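Local coordinates for Alr3790 protein (Anabaena sp., PDB 3HIX) that is of unknown function but carries a rhodanese-like domain, the alpha/beta fold found in sulfurtransferases, at residues A[48-51]-A[52-55]. Residues are numbered along the deposited sequence; the frame is centred on the assembly and turned at random.
Sequences SLEK and SRDI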
loop_
_atom_site.group_PDB
_atom_site.type_symbol
_atom_site.label_atom_id
_atom_site.label_comp_id
_atom_site.label_asym_id
_atom_site.label_seq_id
_atom_site.Cartn_x
_atom_site.Cartn_y
_atom_site.Cartn_z
ATOM N N SER A 48 -1.109 7.419 11.876
ATOM C CA SER A 48 -2.392 6.745 11.696
ATOM C C SER A 48 -2.463 5.312 12.200
ATOM O O SER A 48 -3.547 4.809 12.491
ATOM C CB SER A 48 -2.771 6.740 10.214
ATOM O OG SER A 48 -2.674 8.032 9.649
ATOM N N LEU A 49 -1.318 4.648 12.302
ATOM C CA LEU A 49 -1.312 3.247 12.711
ATOM C C LEU A 49 -0.398 2.938 13.887
ATOM O O LEU A 49 0.672 3.531 14.021
ATOM C CB LEU A 49 -0.883 2.380 11.523
ATOM C CG LEU A 49 -1.563 2.642 10.178
ATOM C CD1 LEU A 49 -0.818 1.915 9.065
ATOM C CD2 LEU A 49 -3.013 2.184 10.247
ATOM N N GLU A 50 -0.823 2.005 14.734
ATOM C CA GLU A 50 -0.004 1.592 15.869
ATOM C C GLU A 50 1.049 0.628 15.339
ATOM O O GLU A 50 0.789 -0.148 14.419
ATOM C CB GLU A 50 -0.842 0.906 16.950
ATOM C CG GLU A 50 -1.979 0.052 16.439
ATOM C CD GLU A 50 -3.227 0.871 16.189
ATOM O OE1 GLU A 50 -3.717 1.507 17.147
ATOM O OE2 GLU A 50 -3.715 0.881 15.041
ATOM N N LYS A 51 2.232 0.674 15.937
ATOM C CA LYS A 51 3.342 -0.157 15.495
ATOM C C LYS A 51 3.186 -1.660 15.703
ATOM O O LYS A 51 3.966 -2.446 15.161
ATOM C CB LYS A 51 4.625 0.354 16.150
ATOM C CG LYS A 51 4.948 1.791 15.751
ATOM C CD LYS A 51 6.031 2.388 16.628
ATOM C CE LYS A 51 6.210 3.867 16.354
ATOM N NZ LYS A 51 6.669 4.104 14.969
ATOM N N SER A 52 2.184 -2.066 16.475
ATOM C CA SER A 52 1.952 -3.486 16.717
ATOM C C SER A 52 0.989 -4.077 15.690
ATOM O O SER A 52 0.797 -5.293 15.633
ATOM C CB SER A 52 1.381 -3.688 18.119
ATOM O OG SER A 52 0.214 -2.903 18.293
ATOM N N ARG A 53 0.394 -3.211 14.877
ATOM C CA ARG A 53 -0.564 -3.636 13.858
ATOM C C ARG A 53 0.038 -4.391 12.674
ATOM O O ARG A 53 1.064 -3.995 12.129
ATOM C CB ARG A 53 -1.336 -2.417 13.333
ATOM C CG ARG A 53 -2.137 -2.684 12.058
ATOM C CD ARG A 53 -3.083 -1.542 11.725
ATOM N NE ARG A 53 -4.060 -1.327 12.790
ATOM C CZ ARG A 53 -5.134 -0.551 12.680
ATOM N NH1 ARG A 53 -5.383 0.096 11.548
ATOM N NH2 ARG A 53 -5.962 -0.420 13.706
ATOM N N ASP A 54 -0.616 -5.485 12.286
ATOM C CA ASP A 54 -0.187 -6.280 11.139
ATOM C C ASP A 54 -0.440 -5.442 9.902
ATOM O O ASP A 54 -1.583 -5.089 9.614
ATOM C CB ASP A 54 -1.002 -7.566 11.017
ATOM C CG ASP A 54 -0.385 -8.716 11.761
ATOM O OD1 ASP A 54 -0.367 -8.675 13.006
ATOM O OD2 ASP A 54 0.085 -9.659 11.096
ATOM N N ILE A 55 0.622 -5.139 9.165
ATOM C CA ILE A 55 0.505 -4.321 7.968
ATOM C C ILE A 55 0.985 -5.063 6.734
ATOM O O ILE A 55 2.013 -5.737 6.752
ATOM C CB ILE A 55 1.317 -3.017 8.124
ATOM C CG1 ILE A 55 0.782 -2.231 9.323
ATOM C CG2 ILE A 55 1.221 -2.176 6.863
ATOM C CD1 ILE A 55 1.632 -1.051 9.719
HETATM O O HOH W 1 3.686 -3.471 12.438
#
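Glu50 and Arg53, the first and last residues of a type I beta turn, are joined through both backbone and side chain. The turn is closed by the hydrogen bond from Arg53 N to Glu50 O (3.1 Å, 159° at the hydrogen). A water molecule donates to Lys51 O (2.9 Å) and to Arg53 O (2.7 Å), bridging the two carbonyls. The charged pair is a salt bridge without a directed N-H: Glu50 OE2 sits over a face of the guanidinium, 2.9 Å from Arg53 NH2, and the carboxylate and guanidinium planes are 33° apart. With CG between the backbone N and the carbonyl carbon, and the chain bent at chi2 (-85°), Glu50 brings its carboxylate over Arg53. Leu49 CD2 comes obliquely to the same guanidinium, 3.4 Å from Arg53 NH1, the two side chains crossing at about a right angle. Replacing Arg53 with an alanine is likely to deprive the Glu50 carboxylate of this countercharge and uncover part of Leu49 CD2. Apolar contact continues deeper, where Leu49 CD1 meets Ile55 CD1 at 3.9 Å; both residues are buried and also touch Leu17 and Phe77. The loop holding the turn is a helix-to-strand connection of the alpha/beta rhodanese-like domain, leading from helix 41-48 into strand 55-58, between strands 15-18 and 80-82 of the parallel sheet, while Lys51 NZ hydrogen-bonds to Ala75 O, just beyond helix 62-74.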